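Local structure of leucine--tRNA ligase (Agrobacterium radiobacter, 5AH5) at residues Gly227-Phe232 with Thr240-Thr245; Thr246-Leu251 with Ile393-Leu398. The protein probably joins L-leucine to its cognate tRNA at the expense of ATP, as an aminoacyl-tRNA synthetase of the first class. All blocks are in the same frame, centred on the assembly; numbering follows the deposited sequence.

Contact 1. Residues Gly227-Phe232 with Thr240-Thr245; sequences GAEVRF and TINAFT. With nucleotides of chain D.
Ala228 and Thr245 form a hydrogen-bonded pair near one end of an antiparallel beta hairpin. Ala228 N donates a hydrogen bond to Thr245 O at 2.7 Å, and Ala228 O accepts from Thr245 N. Val230 and Ala243 exchange the same two bonds, so four backbone donors and four acceptors are satisfied here. Between them lies the non-hydrogen-bonded pair Glu229 and Phe244. Here Glu229 CA makes a CA-H...O contact with Ala243 O at 3.1 Å. Further on, Ile241 N donates to Phe232 O, and the return bond from Phe232 N to Ile241 O is weak and long at 3.5 Å.

The Arg231 side chain adds a polar grip on Thr240. Arg231 NE and Arg231 NH2 both donate to Thr240 OG1, at 3.1 Å and 3.2 Å, and the hydroxyl oxygen lies in the guanidinium plane at its edge. The Arg231 side chain crosses that of Thr240 at about a right angle. Glu229 runs beside Asn242, but its OE2 is satisfied by Ser407 OG. Asn242 O accepts from Thr331 OG1.

The Phe244 ring lies by Gly227. Phe244 CE1 is 3.7 Å from Gly227 CA, and Glu229 CG lies at the ring edge. Thr245 OG1 shares a hydrogen bond of 2.7 Å with O3' of A84 of chain D, the tRNA, with the donor not settled.

The hairpin belongs to the mixed sheet of the editing domain. Strand 224-234 has strand 243-245 as one partner and also pairs with strands 301-310 and 404-410. Gly227 and Glu229 bond through their backbones to Ser407 and Gln405, while Phe232 packs on Val308 and Asn310 of strand 301-310.

Contact 2. Residues Thr246-Leu251 with Ile393-Leu398; sequences TRLDTL and ILIAHL. With nucleotides of chain D.
Leu248 and Leu394 meet where a loop passes beside a helix. Residues 246-251 form no long regular element, and Thr250 N bonds back to Arg247 O. Residues 393-398 are helical, with Leu398 N bonded to Leu394 O. The closest CA atoms, of Asp249 and Leu394, are 7.8 Å apart. No hydrogen bond joins the two segments, and side chains carry most of the contact.

Leu248 is central. Its CG stands anti to the backbone N (chi1 174°), which brings CG itself to about 4.1 Å from Leu394 CD1. Leu248 CD2 lies 3.8 Å from Leu394 CB. Leu248 CD2 also meets Ile395 CD1 at 4.0 Å. The side chains of Leu248 and Leu394 run antiparallel alongside each other, and that of Ile395 lies roughly perpendicular to Leu248. Leu394 CD1 packs on Asp249 CA, and Leu251 CD2 touches Leu398 CD1 at 4.3 Å.

Asp249 OD2 forms salt bridges with Arg247 NH2 and with Arg391 NE of helix 388-400. Thr246 N donates to O3' of A84 of chain D at 2.9 Å. Thr246 OG1 also bonds that oxygen, with the direction undecided.

Helix 388-400 packs against the loop that runs from strand 243-245 to strand 257-259. Strand 224-234 packs against both: Leu248 touches Ala228 and Val230, Leu251 touches Val230, and Ile395 touches Ala228.

How the contacts relate
Both contacts lie in the editing domain, and their centres are about 10 Å apart. Along the chain contact 1 closes first. Contact 2 then opens at the very next residue, Thr246, and is completed by helix 388-400 more than 140 residues later. The two share an apolar interface. Val230 CG2 lies 3.6 Å from Leu248 CD1, and Ala228 CB lies 3.8 Å from Ile395 CD1. The loop and the helix thus pack on Ala228 and Val230 of strand 224-234. At the junction, residues of both contacts hold O3' of A84 of chain D, consistent with a domain that receives the tRNA for editing.

Contact 1. Residues Gly227-Phe232 with Thr240-Thr245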
loop_
_atom_site.group_PDB
_atom_site.type_symbol
_atom_site.label_atom_id
_atom_site.label_comp_id
_atom_site.label_asym_id
_atom_site.label_seq_id
_atom_site.Cartn_x
_atom_site.Cartn_y
_atom_site.Cartn_z
ATOM N N GLY B 227 4.608 -6.921 -30.559
ATOM C CA GLY B 227 5.060 -6.416 -31.869
ATOM C C GLY B 227 5.926 -7.398 -32.646
ATOM O O GLY B 227 5.845 -8.617 -32.446
ATOM N N ALA B 228 6.767 -6.871 -33.531
ATOM C CA ALA B 228 7.688 -7.724 -34.299
ATOM C C ALA B 228 9.106 -7.157 -34.401
ATOM O O ALA B 228 9.300 -5.937 -34.586
ATOM C CB ALA B 228 7.119 -7.984 -35.682
ATOM N N GLU B 229 10.082 -8.065 -34.277
ATOM C CA GLU B 229 11.502 -7.756 -34.473
ATOM C C GLU B 229 11.911 -8.193 -35.882
ATOM O O GLU B 229 11.743 -9.366 -36.239
ATOM C CB GLU B 229 12.392 -8.440 -33.412
ATOM C CG GLU B 229 12.481 -7.689 -32.085
ATOM C CD GLU B 229 13.363 -8.384 -31.053
ATOM O OE1 GLU B 229 14.596 -8.389 -31.240
ATOM O OE2 GLU B 229 12.839 -8.900 -30.039
ATOM N N VAL B 230 12.418 -7.243 -36.674
ATOM C CA VAL B 230 12.913 -7.492 -38.037
ATOM C C VAL B 230 14.427 -7.277 -38.034
ATOM O O VAL B 230 14.894 -6.186 -37.691
ATOM C CB VAL B 230 12.266 -6.533 -39.065
ATOM C CG1 VAL B 230 12.662 -6.920 -40.484
ATOM C CG2 VAL B 230 10.751 -6.519 -38.919
ATOM N N ARG B 231 15.185 -8.313 -38.406
ATOM C CA ARG B 231 16.656 -8.252 -38.401
ATOM C C ARG B 231 17.176 -7.578 -39.679
ATOM O O ARG B 231 16.711 -7.892 -40.769
ATOM C CB ARG B 231 17.258 -9.654 -38.221
ATOM C CG ARG B 231 16.869 -10.318 -36.901
ATOM C CD ARG B 231 17.683 -11.573 -36.600
ATOM N NE ARG B 231 19.095 -11.278 -36.318
ATOM C CZ ARG B 231 19.986 -12.138 -35.806
ATOM N NH1 ARG B 231 19.649 -13.388 -35.485
ATOM N NH2 ARG B 231 21.241 -11.737 -35.600
ATOM N N PHE B 232 18.123 -6.644 -39.530
ATOM C CA PHE B 232 18.669 -5.849 -40.647
ATOM C C PHE B 232 20.198 -6.032 -40.755
ATOM O O PHE B 232 20.942 -5.543 -39.893
ATOM C CB PHE B 232 18.339 -4.359 -40.449
ATOM C CG PHE B 232 16.973 -3.946 -40.948
ATOM C CD1 PHE B 232 15.819 -4.412 -40.334
ATOM C CD2 PHE B 232 16.843 -3.044 -42.009
ATOM C CE1 PHE B 232 14.567 -4.011 -40.782
ATOM C CE2 PHE B 232 15.591 -2.646 -42.467
ATOM C CZ PHE B 232 14.452 -3.128 -41.848
ATOM N N THR B 240 23.824 -8.138 -37.186
ATOM C CA THR B 240 22.692 -7.337 -37.642
ATOM C C THR B 240 22.211 -6.420 -36.513
ATOM O O THR B 240 22.746 -6.449 -35.392
ATOM C CB THR B 240 21.515 -8.252 -38.083
ATOM O OG1 THR B 240 20.884 -8.840 -36.937
ATOM C CG2 THR B 240 21.994 -9.367 -39.007
ATOM N N ILE B 241 21.199 -5.611 -36.827
ATOM C CA ILE B 241 20.526 -4.754 -35.848
ATOM C C ILE B 241 18.999 -4.936 -35.956
ATOM O O ILE B 241 18.358 -4.413 -36.868
ATOM C CB ILE B 241 20.979 -3.263 -35.955
ATOM C CG1 ILE B 241 20.680 -2.644 -37.340
ATOM C CG2 ILE B 241 22.467 -3.144 -35.606
ATOM C CD1 ILE B 241 21.352 -1.310 -37.597
ATOM N N ASN B 242 18.443 -5.722 -35.030
ATOM C CA ASN B 242 16.988 -6.010 -34.981
ATOM C C ASN B 242 16.146 -4.790 -34.599
ATOM O O ASN B 242 16.221 -4.328 -33.466
ATOM C CB ASN B 242 16.661 -7.199 -34.051
ATOM C CG ASN B 242 17.646 -7.351 -32.887
ATOM O OD1 ASN B 242 18.134 -6.365 -32.330
ATOM N ND2 ASN B 242 17.951 -8.593 -32.532
ATOM N N ALA B 243 15.381 -4.257 -35.558
ATOM C CA ALA B 243 14.427 -3.167 -35.296
ATOM C C ALA B 243 13.129 -3.745 -34.701
ATOM O O ALA B 243 12.905 -4.959 -34.761
ATOM C CB ALA B 243 14.131 -2.380 -36.570
ATOM N N PHE B 244 12.297 -2.875 -34.116
ATOM C CA PHE B 244 11.024 -3.270 -33.495
ATOM C C PHE B 244 9.876 -2.377 -33.992
ATOM O O PHE B 244 9.987 -1.140 -33.988
ATOM C CB PHE B 244 11.123 -3.234 -31.957
ATOM C CG PHE B 244 9.815 -3.532 -31.247
ATOM C CD1 PHE B 244 9.395 -4.854 -31.041
ATOM C CD2 PHE B 244 9.003 -2.486 -30.778
ATOM C CE1 PHE B 244 8.195 -5.119 -30.400
ATOM C CE2 PHE B 244 7.801 -2.750 -30.135
ATOM C CZ PHE B 244 7.399 -4.067 -29.945
ATOM N N THR B 245 8.781 -3.012 -34.419
ATOM C CA THR B 245 7.583 -2.276 -34.827
ATOM C C THR B 245 6.290 -3.059 -34.508
ATOM O O THR B 245 6.291 -4.299 -34.350
ATOM C CB THR B 245 7.682 -1.857 -36.336
ATOM O OG1 THR B 245 6.940 -0.638 -36.612
ATOM C CG2 THR B 245 7.270 -3.013 -37.271
ATOM P P A D 84 3.371 3.123 -29.801
ATOM O OP1 A D 84 1.969 2.741 -30.098
ATOM O OP2 A D 84 4.205 2.297 -28.883
ATOM O "O5'" A D 84 4.095 3.174 -31.220
ATOM C "C5'" A D 84 4.698 1.983 -31.782
ATOM C "C4'" A D 84 5.654 2.366 -32.884
ATOM O "O4'" A D 84 6.703 3.215 -32.346
ATOM C "C3'" A D 84 6.426 1.237 -33.560
ATOM O "O3'" A D 84 5.661 0.553 -34.546
ATOM C "C2'" A D 84 7.574 2.003 -34.198
ATOM O "O2'" A D 84 7.158 2.597 -35.416
ATOM C "C1'" A D 84 7.879 3.051 -33.117
ATOM N N9 A D 84 8.990 2.735 -32.214
ATOM C C8 A D 84 9.554 1.512 -31.931
ATOM N N7 A D 84 10.565 1.575 -31.094
ATOM C C5 A D 84 10.667 2.928 -30.798
ATOM C C6 A D 84 11.543 3.652 -29.968
ATOM N N6 A D 84 12.511 3.087 -29.240
ATOM N N1 A D 84 11.380 4.993 -29.899
ATOM C C2 A D 84 10.400 5.559 -30.620
ATOM N N3 A D 84 9.508 4.985 -31.427
ATOM C C4 A D 84 9.705 3.654 -31.482
#

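Contact 2. Residues Thr246-Leu251 with Ile393-Leu398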
loop_
_atom_site.group_PDB
_atom_site.type_symbol
_atom_site.label_atom_id
_atom_site.label_comp_id
_atom_site.label_asym_id
_atom_site.label_seq_id
_atom_site.Cartn_x
_atom_site.Cartn_y
_atom_site.Cartn_z
ATOM N N THR B 246 5.210 -2.293 -34.376
ATOM C CA THR B 246 3.848 -2.816 -34.331
ATOM C C THR B 246 3.226 -2.838 -35.742
ATOM O O THR B 246 2.409 -3.710 -36.046
ATOM C CB THR B 246 2.975 -1.979 -33.373
ATOM O OG1 THR B 246 2.956 -0.610 -33.802
ATOM C CG2 THR B 246 3.517 -2.065 -31.928
ATOM N N ARG B 247 3.618 -1.883 -36.595
ATOM C CA ARG B 247 3.193 -1.843 -38.002
ATOM C C ARG B 247 4.157 -2.629 -38.907
ATOM O O ARG B 247 4.764 -2.053 -39.803
ATOM C CB ARG B 247 3.083 -0.380 -38.506
ATOM C CG ARG B 247 2.242 0.584 -37.673
ATOM C CD ARG B 247 0.927 -0.008 -37.158
ATOM N NE ARG B 247 0.152 -0.737 -38.168
ATOM C CZ ARG B 247 -0.610 -0.184 -39.117
ATOM N NH1 ARG B 247 -0.725 1.138 -39.238
ATOM N NH2 ARG B 247 -1.261 -0.972 -39.968
ATOM N N LEU B 248 4.306 -3.936 -38.682
ATOM C CA LEU B 248 5.179 -4.759 -39.535
ATOM C C LEU B 248 4.702 -4.667 -40.979
ATOM O O LEU B 248 5.514 -4.604 -41.909
ATOM C CB LEU B 248 5.195 -6.228 -39.091
ATOM C CG LEU B 248 5.946 -7.240 -39.983
ATOM C CD1 LEU B 248 7.374 -6.799 -40.234
ATOM C CD2 LEU B 248 5.949 -8.647 -39.393
ATOM N N ASP B 249 3.373 -4.647 -41.138
ATOM C CA ASP B 249 2.702 -4.408 -42.419
ATOM C C ASP B 249 3.433 -3.423 -43.356
ATOM O O ASP B 249 3.566 -3.708 -44.542
ATOM C CB ASP B 249 1.220 -4.000 -42.211
ATOM C CG ASP B 249 1.047 -2.743 -41.360
ATOM O OD1 ASP B 249 1.066 -1.624 -41.912
ATOM O OD2 ASP B 249 0.838 -2.880 -40.137
ATOM N N THR B 250 3.958 -2.315 -42.834
ATOM C CA THR B 250 4.667 -1.333 -43.670
ATOM C C THR B 250 6.185 -1.604 -43.868
ATOM O O THR B 250 6.941 -0.662 -44.111
ATOM C CB THR B 250 4.468 0.095 -43.103
ATOM O OG1 THR B 250 4.965 0.141 -41.765
ATOM C CG2 THR B 250 2.992 0.499 -43.102
ATOM N N LEU B 251 6.618 -2.871 -43.822
ATOM C CA LEU B 251 8.059 -3.236 -43.863
ATOM C C LEU B 251 8.806 -2.867 -45.158
ATOM O O LEU B 251 9.939 -2.359 -45.122
ATOM C CB LEU B 251 8.232 -4.745 -43.601
ATOM C CG LEU B 251 9.634 -5.370 -43.664
ATOM C CD1 LEU B 251 10.643 -4.600 -42.820
ATOM C CD2 LEU B 251 9.573 -6.829 -43.219
ATOM N N ILE B 393 1.272 -13.605 -42.029
ATOM C CA ILE B 393 2.113 -14.289 -43.058
ATOM C C ILE B 393 3.559 -13.750 -43.145
ATOM O O ILE B 393 4.494 -14.527 -43.396
ATOM C CB ILE B 393 1.437 -14.319 -44.479
ATOM C CG1 ILE B 393 2.218 -15.186 -45.494
ATOM C CG2 ILE B 393 1.277 -12.920 -45.069
ATOM C CD1 ILE B 393 2.496 -16.616 -45.064
ATOM N N LEU B 394 3.738 -12.441 -42.950
ATOM C CA LEU B 394 5.078 -11.821 -42.947
ATOM C C LEU B 394 6.037 -12.477 -41.942
ATOM O O LEU B 394 7.136 -12.907 -42.316
ATOM C CB LEU B 394 4.979 -10.315 -42.666
ATOM C CG LEU B 394 4.596 -9.453 -43.873
ATOM C CD1 LEU B 394 3.946 -8.126 -43.478
ATOM C CD2 LEU B 394 5.829 -9.212 -44.733
ATOM N N ILE B 395 5.596 -12.567 -40.684
ATOM C CA ILE B 395 6.405 -13.138 -39.589
ATOM C C ILE B 395 6.607 -14.649 -39.730
ATOM O O ILE B 395 7.579 -15.183 -39.200
ATOM C CB ILE B 395 5.819 -12.793 -38.179
ATOM C CG1 ILE B 395 6.935 -12.695 -37.128
ATOM C CG2 ILE B 395 4.741 -13.785 -37.731
ATOM C CD1 ILE B 395 7.718 -11.400 -37.179
ATOM N N ALA B 396 5.687 -15.327 -40.418
ATOM C CA ALA B 396 5.850 -16.745 -40.741
ATOM C C ALA B 396 7.063 -16.938 -41.649
ATOM O O ALA B 396 7.934 -17.757 -41.346
ATOM C CB ALA B 396 4.595 -17.309 -41.397
ATOM N N HIS B 397 7.115 -16.168 -42.739
ATOM C CA HIS B 397 8.259 -16.170 -43.671
ATOM C C HIS B 397 9.569 -15.838 -42.951
ATOM O O HIS B 397 10.586 -16.522 -43.136
ATOM C CB HIS B 397 8.009 -15.188 -44.838
ATOM C CG HIS B 397 9.188 -14.993 -45.752
ATOM N ND1 HIS B 397 10.000 -16.029 -46.164
ATOM C CD2 HIS B 397 9.674 -13.877 -46.349
ATOM C CE1 HIS B 397 10.945 -15.558 -46.960
ATOM N NE2 HIS B 397 10.769 -14.254 -47.089
ATOM N N LEU B 398 9.526 -14.802 -42.116
ATOM C CA LEU B 398 10.718 -14.318 -41.426
ATOM C C LEU B 398 11.206 -15.311 -40.353
ATOM O O LEU B 398 12.385 -15.642 -40.312
ATOM C CB LEU B 398 10.462 -12.918 -40.843
ATOM C CG LEU B 398 10.147 -11.808 -41.872
ATOM C CD1 LEU B 398 9.377 -10.641 -41.266
ATOM C CD2 LEU B 398 11.408 -11.290 -42.545
ATOM P P A D 84 3.371 3.123 -29.801
ATOM O OP1 A D 84 1.969 2.741 -30.098
ATOM O OP2 A D 84 4.205 2.297 -28.883
ATOM O "O5'" A D 84 4.095 3.174 -31.220
ATOM C "C5'" A D 84 4.698 1.983 -31.782
ATOM C "C4'" A D 84 5.654 2.366 -32.884
ATOM O "O4'" A D 84 6.703 3.215 -32.346
ATOM C "C3'" A D 84 6.426 1.237 -33.560
ATOM O "O3'" A D 84 5.661 0.553 -34.546
ATOM C "C2'" A D 84 7.574 2.003 -34.198
ATOM O "O2'" A D 84 7.158 2.597 -35.416
ATOM C "C1'" A D 84 7.879 3.051 -33.117
ATOM N N9 A D 84 8.990 2.735 -32.214
ATOM C C8 A D 84 9.554 1.512 -31.931
ATOM N N7 A D 84 10.565 1.575 -31.094
ATOM C C5 A D 84 10.667 2.928 -30.798
ATOM C C6 A D 84 11.543 3.652 -29.968
ATOM N N6 A D 84 12.511 3.087 -29.240
ATOM N N1 A D 84 11.380 4.993 -29.899
ATOM C C2 A D 84 10.400 5.559 -30.620
ATOM N N3 A D 84 9.508 4.985 -31.427
ATOM C C4 A D 84 9.705 3.654 -31.482
#